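Local atomic coordinates of amidohydrolase (Pseudomonas aeruginosa, PDB entry 2I5G), a protein that probably acts as a metal-dependent dipeptidase of the membrane dipeptidase (M19) family, with a TIM-barrel fold. Residues Q93-F98 / N124-G129; D100-V105 / G141-A146; Y104-K109 / M148-I153. The protein carries 2 engineered substitutions. One frame throughout, in Å; residues are numbered along the deposited sequence.

Overall arrangement
All three contacts join two successive strand-helix units of a TIM barrel, strand 86-92 with helix 103-110 and strand 113-117 with helix 139-151. Contact 1 lies in the loops at the C-terminal strand ends, where enzymes of this fold keep their active site; contact 2 starts the pairing of the two helices, and contact 3 finishes it. The centres of contacts 1 and 2 are about 10 Å apart, those of 2 and 3 about 8 Å, and those of 1 and 3 about 14 Å. Phe-98 packs on Val-105 and Phe-108, linking the loops to the helix pair. Contacts 1 and 2 touch the second subunit; contact 3 does not.

Contact 1 of 3, residues Q93-F98 / N124-G129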
loop_
_atom_site.group_PDB
_atom_site.type_symbol
_atom_site.label_atom_id
_atom_site.label_comp_id
_atom_site.label_asym_id
_atom_site.label_seq_id
_atom_site.Cartn_x
_atom_site.Cartn_y
_atom_site.Cartn_z
ATOM N N GLN A 93 8.546 -5.049 -11.685
ATOM C CA GLN A 93 8.412 -3.628 -11.917
ATOM C C GLN A 93 7.562 -3.041 -10.797
ATOM O O GLN A 93 7.029 -1.938 -10.904
ATOM C CB GLN A 93 7.794 -3.359 -13.286
ATOM C CG GLN A 93 8.797 -3.494 -14.417
ATOM C CD GLN A 93 8.484 -2.587 -15.595
ATOM O OE1 GLN A 93 8.378 -1.362 -15.446
ATOM N NE2 GLN A 93 8.341 -3.183 -16.777
ATOM N N ASN A 94 7.449 -3.793 -9.707
ATOM C CA ASN A 94 6.673 -3.354 -8.556
ATOM C C ASN A 94 7.108 -4.128 -7.316
ATOM O O ASN A 94 7.336 -5.333 -7.378
ATOM C CB ASN A 94 5.183 -3.591 -8.802
ATOM C CG ASN A 94 4.298 -2.743 -7.907
ATOM O OD1 ASN A 94 4.699 -2.338 -6.818
ATOM N ND2 ASN A 94 3.081 -2.480 -8.360
ATOM N N ALA A 95 7.222 -3.431 -6.191
ATOM C CA ALA A 95 7.605 -4.072 -4.941
ATOM C C ALA A 95 6.377 -4.713 -4.300
ATOM O O ALA A 95 6.486 -5.409 -3.291
ATOM C CB ALA A 95 8.201 -3.048 -3.995
ATOM N N HIS A 96 5.213 -4.482 -4.902
ATOM C CA HIS A 96 3.956 -5.008 -4.388
ATOM C C HIS A 96 3.947 -6.525 -4.218
ATOM O O HIS A 96 3.212 -7.058 -3.378
ATOM C CB HIS A 96 2.798 -4.579 -5.286
ATOM C CG HIS A 96 1.452 -4.943 -4.741
ATOM N ND1 HIS A 96 1.007 -4.507 -3.511
ATOM C CD2 HIS A 96 0.468 -5.727 -5.243
ATOM C CE1 HIS A 96 -0.193 -5.009 -3.277
ATOM N NE2 HIS A 96 -0.543 -5.753 -4.313
ATOM N N ALA A 97 4.767 -7.217 -5.008
ATOM C CA ALA A 97 4.868 -8.672 -4.939
ATOM C C ALA A 97 5.325 -9.121 -3.551
ATOM O O ALA A 97 5.041 -10.247 -3.134
ATOM C CB ALA A 97 5.836 -9.170 -5.983
ATOM N N PHE A 98 6.042 -8.246 -2.844
ATOM C CA PHE A 98 6.508 -8.549 -1.491
ATOM C C PHE A 98 5.350 -8.408 -0.510
ATOM O O PHE A 98 5.457 -8.815 0.650
ATOM C CB PHE A 98 7.595 -7.573 -1.031
ATOM C CG PHE A 98 8.827 -7.563 -1.879
ATOM C CD1 PHE A 98 9.405 -8.749 -2.314
ATOM C CD2 PHE A 98 9.451 -6.353 -2.188
ATOM C CE1 PHE A 98 10.591 -8.731 -3.041
ATOM C CE2 PHE A 98 10.635 -6.320 -2.912
ATOM C CZ PHE A 98 11.207 -7.509 -3.339
ATOM N N ASN A 124 2.224 2.678 -3.297
ATOM C CA ASN A 124 2.566 1.316 -2.881
ATOM C C ASN A 124 2.481 1.250 -1.362
ATOM O O ASN A 124 1.875 2.111 -0.726
ATOM C CB ASN A 124 4.017 1.035 -3.283
ATOM C CG ASN A 124 4.169 -0.226 -4.073
ATOM O OD1 ASN A 124 5.258 -0.544 -4.558
ATOM N ND2 ASN A 124 3.076 -0.965 -4.214
ATOM N N LEU A 125 3.085 0.217 -0.785
ATOM C CA LEU A 125 3.153 0.112 0.665
ATOM C C LEU A 125 4.521 0.710 1.005
ATOM O O LEU A 125 4.767 1.102 2.144
ATOM C CB LEU A 125 3.122 -1.345 1.156
ATOM C CG LEU A 125 1.822 -2.149 1.175
ATOM C CD1 LEU A 125 2.088 -3.502 1.806
ATOM C CD2 LEU A 125 0.754 -1.414 1.951
ATOM N N VAL A 126 5.404 0.786 0.004
ATOM C CA VAL A 126 6.751 1.316 0.223
ATOM C C VAL A 126 6.973 2.763 -0.224
ATOM O O VAL A 126 7.717 3.508 0.412
ATOM C CB VAL A 126 7.817 0.415 -0.447
ATOM C CG1 VAL A 126 7.562 -1.036 -0.075
ATOM C CG2 VAL A 126 7.802 0.591 -1.947
ATOM N N GLY A 127 6.330 3.161 -1.311
ATOM C CA GLY A 127 6.477 4.521 -1.796
ATOM C C GLY A 127 5.327 4.855 -2.720
ATOM O O GLY A 127 4.259 4.257 -2.616
ATOM N N THR A 128 5.532 5.798 -3.628
ATOM C CA THR A 128 4.477 6.163 -4.557
ATOM C C THR A 128 5.041 6.398 -5.965
ATOM O O THR A 128 6.140 6.935 -6.128
ATOM C CB THR A 128 3.696 7.403 -4.027
ATOM O OG1 THR A 128 2.856 7.940 -5.058
ATOM C CG2 THR A 128 4.652 8.457 -3.547
ATOM N N GLY A 129 4.280 5.970 -6.972
ATOM C CA GLY A 129 4.689 6.090 -8.361
ATOM C C GLY A 129 4.792 7.484 -8.946
ATOM O O GLY A 129 4.614 8.481 -8.250
#
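Ala-95 faces Val-126 and His-96 faces Asn-124 with CA atoms 7.5 and 6.6 Å apart, so two irregular loop segments lie side by side, and side chains make the contacts between them. Asn-124 has the largest share. Its amide slides past that of Asn-94 in the opposite sense, the two planes inclined by 45°, and Asn-94 OD1 comes to 3.5 Å from Asn-124 CG. That same OD1 is already engaged within its own segment: it accepts from His-96 N at 2.9 Å, closing an Asx turn, with the N-H above the plane of the carbonyl. With CG anti to the backbone N (chi1 -160°), the amide of Asn-94 extends toward Asn-124. The other end of this amide is fixed as well, since Asn-94 ND2 donates to Val-43 O.

Beyond the amide pair, CB of His-96 lies against the amide end of Asn-124, and the imidazole plane is turned 31° from the amide plane. On the apolar side, Ala-95 CB meets Val-126 CG2 at 4.2 Å, while Val-126 itself packs on Phe-140 and Ile-144 of helix 139-151. The 93-98 segment curls into a short 3-10 turn, tied by Phe-98 N to Ala-95 O. Asn-124 O receives a hydrogen bond from Gln-123 NE2 of the second subunit, which places this spot beside the dimer interface. Two neighbouring beta-alpha loops, following strands 86-92 and 113-117, meet here at the C-terminal end of a TIM barrel.

Contact 2 of 3, residues D100-V105 / G141-A146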
loop_
_atom_site.group_PDB
_atom_site.type_symbol
_atom_site.label_atom_id
_atom_site.label_comp_id
_atom_site.label_asym_id
_atom_site.label_seq_id
_atom_site.Cartn_x
_atom_site.Cartn_y
_atom_site.Cartn_z
ATOM N N ASP A 100 3.265 -7.426 2.348
ATOM C CA ASP A 100 3.683 -6.777 3.590
ATOM C C ASP A 100 4.727 -7.592 4.334
ATOM O O ASP A 100 4.967 -7.390 5.522
ATOM C CB ASP A 100 2.486 -6.542 4.503
ATOM C CG ASP A 100 1.816 -7.828 4.918
ATOM O OD1 ASP A 100 0.996 -7.792 5.860
ATOM O OD2 ASP A 100 2.103 -8.872 4.294
ATOM N N GLN A 101 5.361 -8.511 3.626
ATOM C CA GLN A 101 6.372 -9.351 4.235
ATOM C C GLN A 101 7.758 -8.958 3.765
ATOM O O GLN A 101 8.011 -8.900 2.566
ATOM C CB GLN A 101 6.096 -10.808 3.878
ATOM C CG GLN A 101 4.687 -11.232 4.211
ATOM C CD GLN A 101 4.371 -11.020 5.670
ATOM O OE1 GLN A 101 5.036 -11.572 6.549
ATOM N NE2 GLN A 101 3.358 -10.214 5.942
ATOM N N ILE A 102 8.650 -8.690 4.713
ATOM C CA ILE A 102 10.025 -8.321 4.396
ATOM C C ILE A 102 10.774 -9.621 4.123
ATOM O O ILE A 102 11.882 -9.623 3.578
ATOM C CB ILE A 102 10.700 -7.573 5.579
ATOM C CG1 ILE A 102 9.906 -6.305 5.918
ATOM C CG2 ILE A 102 12.135 -7.189 5.218
ATOM C CD1 ILE A 102 10.446 -5.542 7.124
ATOM N N GLY A 103 10.140 -10.728 4.500
ATOM C CA GLY A 103 10.732 -12.038 4.303
ATOM C C GLY A 103 10.672 -12.495 2.859
ATOM O O GLY A 103 11.425 -13.385 2.462
ATOM N N TYR A 104 9.790 -11.890 2.068
ATOM C CA TYR A 104 9.659 -12.272 0.668
ATOM C C TYR A 104 10.800 -11.744 -0.180
ATOM O O TYR A 104 11.026 -12.231 -1.290
ATOM C CB TYR A 104 8.332 -11.783 0.078
ATOM C CG TYR A 104 7.101 -12.475 0.625
ATOM C CD1 TYR A 104 5.824 -12.052 0.265
ATOM C CD2 TYR A 104 7.212 -13.536 1.523
ATOM C CE1 TYR A 104 4.688 -12.665 0.787
ATOM C CE2 TYR A 104 6.081 -14.154 2.049
ATOM C CZ TYR A 104 4.826 -13.712 1.678
ATOM O OH TYR A 104 3.711 -14.314 2.212
ATOM N N VAL A 105 11.518 -10.743 0.318
ATOM C CA VAL A 105 12.633 -10.217 -0.457
ATOM C C VAL A 105 13.650 -11.340 -0.646
ATOM O O VAL A 105 14.158 -11.549 -1.741
ATOM C CB VAL A 105 13.314 -9.016 0.240
ATOM C CG1 VAL A 105 14.561 -8.612 -0.541
ATOM C CG2 VAL A 105 12.341 -7.841 0.328
ATOM N N GLY A 141 8.921 1.008 3.579
ATOM C CA GLY A 141 9.790 1.050 2.417
ATOM C C GLY A 141 11.271 1.078 2.765
ATOM O O GLY A 141 12.091 0.516 2.045
ATOM N N ARG A 142 11.627 1.730 3.866
ATOM C CA ARG A 142 13.026 1.801 4.264
ATOM C C ARG A 142 13.501 0.434 4.738
ATOM O O ARG A 142 14.688 0.114 4.654
ATOM C CB ARG A 142 13.219 2.824 5.383
ATOM C CG ARG A 142 12.705 4.208 5.057
ATOM C CD ARG A 142 13.012 5.165 6.192
ATOM N NE ARG A 142 14.427 5.524 6.224
ATOM C CZ ARG A 142 14.981 6.443 5.437
ATOM N NH1 ARG A 142 14.242 7.104 4.553
ATOM N NH2 ARG A 142 16.279 6.704 5.532
ATOM N N GLU A 143 12.575 -0.372 5.251
ATOM C CA GLU A 143 12.934 -1.703 5.710
ATOM C C GLU A 143 13.108 -2.585 4.485
ATOM O O GLU A 143 13.970 -3.464 4.457
ATOM C CB GLU A 143 11.852 -2.279 6.626
ATOM C CG GLU A 143 11.609 -1.459 7.884
ATOM C CD GLU A 143 10.834 -2.222 8.950
ATOM O OE1 GLU A 143 11.406 -3.162 9.543
ATOM O OE2 GLU A 143 9.654 -1.876 9.191
ATOM N N ILE A 144 12.289 -2.346 3.465
ATOM C CA ILE A 144 12.397 -3.128 2.246
ATOM C C ILE A 144 13.703 -2.813 1.528
ATOM O O ILE A 144 14.365 -3.713 1.030
ATOM C CB ILE A 144 11.205 -2.877 1.295
ATOM C CG1 ILE A 144 9.931 -3.475 1.889
ATOM C CG2 ILE A 144 11.462 -3.538 -0.051
ATOM C CD1 ILE A 144 9.960 -5.000 2.009
ATOM N N VAL A 145 14.084 -1.544 1.480
ATOM C CA VAL A 145 15.330 -1.174 0.816
ATOM C C VAL A 145 16.485 -1.873 1.511
ATOM O O VAL A 145 17.330 -2.490 0.864
ATOM C CB VAL A 145 15.585 0.343 0.863
ATOM C CG1 VAL A 145 16.969 0.657 0.293
ATOM C CG2 VAL A 145 14.516 1.075 0.064
ATOM N N ALA A 146 16.504 -1.768 2.837
ATOM C CA ALA A 146 17.538 -2.391 3.653
ATOM C C ALA A 146 17.700 -3.881 3.346
ATOM O O ALA A 146 18.798 -4.324 3.010
ATOM C CB ALA A 146 17.219 -2.194 5.128
#
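Ile-102 and Ile-144 form the apolar heart of this contact, their CA atoms 6.1 Å apart. The tip of Ile-144, its CD1, reaches between two residues of the other segment: it lies 4.1 Å from Ile-102 CG1 and equally 4.1 Å from Val-105 CG2. A chi2 of -65° turns CD1 toward this pair, and the side chain meets both partners at a slant. Behind this group, Phe-98 covers Val-105, and Val-126 covers Ile-144, so the apolar layer continues into the loops after strands 86-92 and 113-117. Aromatic packing borders it within segment 100-105, where Gln-101 CB sits 3.6 Å above the centre of the Tyr-104 ring, and that ring also stacks with Phe-47.

A second kind of contact sets a methyl group against the stem and head of an acid. Ile-102 CD1 lies 3.6 Å from Glu-143 CB and 3.5 Å from Glu-143 OE1, the two side chains crossing at about a right angle. The carboxylate's main polar partner is on another chain: Glu-143 OE2 makes a salt bridge to Arg-270 of the second subunit, which would be expected to steady the acid's negative charge beside the aliphatic surface.

The remaining polar links come from backbone and from the subunit interface. Tyr-268 of the second subunit uses its OH to bond both Asp-100 O and Ile-102 N, gripping the chain just ahead of helix 103-110. Taken together, the beginning of helix 103-110 meets the early turns of helix 139-151, two successive outer helices of the TIM barrel, at an edge where the dimer partner also packs.

Contact 3 of 3, residues Y104-K109 / M148-I153; sequences YVEVFK and MNRVGI
Met-148 O is gripped by two backbone donors, Gly-152 N and Ile-153 N, both at 2.9 Å, while the side chain of the same residue, selenomethionine in this model, lies against Val-105. The double grip closes helix 139-151 at its C-terminal end: Gly-152 leaves the helix with positive phi, and Ile-153 starts the run into strand 154-156.

Across the contact, Lys-109 NZ donates to Gly-152 O at 3.1 Å, approaching at a C=O...N angle of 140° and tilted 31° from the carbonyl plane. The lysine gets there by a bend at chi2 (64°), which turns CD aside, with the chain extended beyond. On the way its CB and CG lie against Val-151 CG1, and CD stands 3.9 Å from Ile-153 CG1; the lysine chain and the side chains of Val-151 and Ile-153 slide past each other, pointing opposite ways. A cation-pi interaction with Trp-323 gives the ammonium group a second partner.

This pairs the later part of helix 103-110 with the last turn of helix 139-151, neighbouring outer helices of the TIM barrel. Met-148, with Ile-153 just past the helix end, packs on Val-116 of strand 113-117, and Phe-108 of helix 103-110 packs on Val-113 of the same strand.

Between the helices, Val-105 CG1 meets Met-148 CG at 3.8 Å, the side chains crossing at about a right angle. Ile-153 CD1 comes up beside the backbone, 3.5 Å from Val-105 O. Toward the outside, Val-151 CG2 lies against Glu-106 CB. Farther out, Glu-106 OE2 stays 4.1 Å from Arg-150 NH2, near the guanidinium plane at its edge but too distant for a salt bridge; Arg-150 instead makes one with Glu-147 through NE.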
loop_
_atom_site.group_PDB
_atom_site.type_symbol
_atom_site.label_atom_id
_atom_site.label_comp_id
_atom_site.label_asym_id
_atom_site.label_seq_id
_atom_site.Cartn_x
_atom_site.Cartn_y
_atom_site.Cartn_z
ATOM N N TYR A 104 9.790 -11.890 2.068
ATOM C CA TYR A 104 9.659 -12.272 0.668
ATOM C C TYR A 104 10.800 -11.744 -0.180
ATOM O O TYR A 104 11.026 -12.231 -1.290
ATOM C CB TYR A 104 8.332 -11.783 0.078
ATOM C CG TYR A 104 7.101 -12.475 0.625
ATOM C CD1 TYR A 104 5.824 -12.052 0.265
ATOM C CD2 TYR A 104 7.212 -13.536 1.523
ATOM C CE1 TYR A 104 4.688 -12.665 0.787
ATOM C CE2 TYR A 104 6.081 -14.154 2.049
ATOM C CZ TYR A 104 4.826 -13.712 1.678
ATOM O OH TYR A 104 3.711 -14.314 2.212
ATOM N N VAL A 105 11.518 -10.743 0.318
ATOM C CA VAL A 105 12.633 -10.217 -0.457
ATOM C C VAL A 105 13.650 -11.340 -0.646
ATOM O O VAL A 105 14.158 -11.549 -1.741
ATOM C CB VAL A 105 13.314 -9.016 0.240
ATOM C CG1 VAL A 105 14.561 -8.612 -0.541
ATOM C CG2 VAL A 105 12.341 -7.841 0.328
ATOM N N GLU A 106 13.933 -12.077 0.417
ATOM C CA GLU A 106 14.883 -13.178 0.331
ATOM C C GLU A 106 14.311 -14.371 -0.444
ATOM O O GLU A 106 15.049 -15.099 -1.108
ATOM C CB GLU A 106 15.288 -13.612 1.737
ATOM C CG GLU A 106 16.186 -14.830 1.797
ATOM C CD GLU A 106 16.691 -15.091 3.201
ATOM O OE1 GLU A 106 15.855 -15.164 4.132
ATOM O OE2 GLU A 106 17.921 -15.221 3.374
ATOM N N VAL A 107 12.997 -14.565 -0.357
ATOM C CA VAL A 107 12.322 -15.665 -1.041
ATOM C C VAL A 107 12.429 -15.530 -2.552
ATOM O O VAL A 107 12.773 -16.488 -3.249
ATOM C CB VAL A 107 10.810 -15.726 -0.687
ATOM C CG1 VAL A 107 10.131 -16.815 -1.507
ATOM C CG2 VAL A 107 10.620 -15.990 0.797
ATOM N N PHE A 108 12.121 -14.343 -3.062
ATOM C CA PHE A 108 12.174 -14.122 -4.503
ATOM C C PHE A 108 13.597 -14.174 -5.014
ATOM O O PHE A 108 13.855 -14.656 -6.119
ATOM C CB PHE A 108 11.514 -12.789 -4.862
ATOM C CG PHE A 108 10.014 -12.852 -4.879
ATOM C CD1 PHE A 108 9.357 -13.742 -5.728
ATOM C CD2 PHE A 108 9.258 -12.034 -4.045
ATOM C CE1 PHE A 108 7.965 -13.815 -5.748
ATOM C CE2 PHE A 108 7.865 -12.098 -4.054
ATOM C CZ PHE A 108 7.216 -12.992 -4.908
ATOM N N LYS A 109 14.522 -13.675 -4.204
ATOM C CA LYS A 109 15.922 -13.704 -4.573
ATOM C C LYS A 109 16.299 -15.165 -4.778
ATOM O O LYS A 109 17.002 -15.495 -5.731
ATOM C CB LYS A 109 16.776 -13.092 -3.465
ATOM C CG LYS A 109 18.272 -13.232 -3.679
ATOM C CD LYS A 109 18.766 -12.495 -4.907
ATOM C CE LYS A 109 20.246 -12.789 -5.113
ATOM N NZ LYS A 109 20.822 -12.056 -6.267
HETATM N N MSE A 148 16.715 -5.554 0.799
HETATM C CA MSE A 148 17.134 -5.722 -0.591
HETATM C C MSE A 148 18.650 -5.541 -0.720
HETATM O O MSE A 148 19.296 -6.216 -1.529
HETATM C CB MSE A 148 16.406 -4.724 -1.501
HETATM C CG MSE A 148 14.942 -5.059 -1.732
HETATM SE SE MSE A 148 13.976 -3.769 -2.828
HETATM C CE MSE A 148 14.858 -4.119 -4.513
ATOM N N ASN A 149 19.217 -4.635 0.076
ATOM C CA ASN A 149 20.657 -4.399 0.042
ATOM C C ASN A 149 21.385 -5.597 0.628
ATOM O O ASN A 149 22.453 -5.984 0.154
ATOM C CB ASN A 149 21.037 -3.158 0.856
ATOM C CG ASN A 149 20.586 -1.871 0.209
ATOM O OD1 ASN A 149 20.334 -1.828 -0.991
ATOM N ND2 ASN A 149 20.500 -0.806 0.997
ATOM N N ARG A 150 20.793 -6.178 1.665
ATOM C CA ARG A 150 21.378 -7.326 2.348
ATOM C C ARG A 150 21.296 -8.605 1.517
ATOM O O ARG A 150 22.256 -9.373 1.440
ATOM C CB ARG A 150 20.664 -7.533 3.681
ATOM C CG ARG A 150 21.350 -8.489 4.626
ATOM C CD ARG A 150 20.494 -8.693 5.869
ATOM N NE ARG A 150 19.314 -9.494 5.567
ATOM C CZ ARG A 150 19.349 -10.798 5.303
ATOM N NH1 ARG A 150 20.507 -11.446 5.313
ATOM N NH2 ARG A 150 18.227 -11.452 5.018
ATOM N N VAL A 151 20.144 -8.819 0.894
ATOM C CA VAL A 151 19.897 -10.005 0.079
ATOM C C VAL A 151 20.535 -9.944 -1.310
ATOM O O VAL A 151 20.881 -10.976 -1.891
ATOM C CB VAL A 151 18.364 -10.251 -0.058
ATOM C CG1 VAL A 151 18.086 -11.358 -1.048
ATOM C CG2 VAL A 151 17.778 -10.612 1.302
ATOM N N GLY A 152 20.679 -8.736 -1.845
ATOM C CA GLY A 152 21.289 -8.590 -3.151
ATOM C C GLY A 152 20.333 -8.411 -4.318
ATOM O O GLY A 152 20.485 -9.066 -5.345
ATOM N N ILE A 153 19.341 -7.541 -4.164
ATOM C CA ILE A 153 18.393 -7.272 -5.238
ATOM C C ILE A 153 18.488 -5.789 -5.513
ATOM O O ILE A 153 18.294 -4.979 -4.617
ATOM C CB ILE A 153 16.945 -7.609 -4.843
ATOM C CG1 ILE A 153 16.764 -9.130 -4.771
ATOM C CG2 ILE A 153 15.982 -6.995 -5.851
ATOM C CD1 ILE A 153 15.363 -9.571 -4.393
#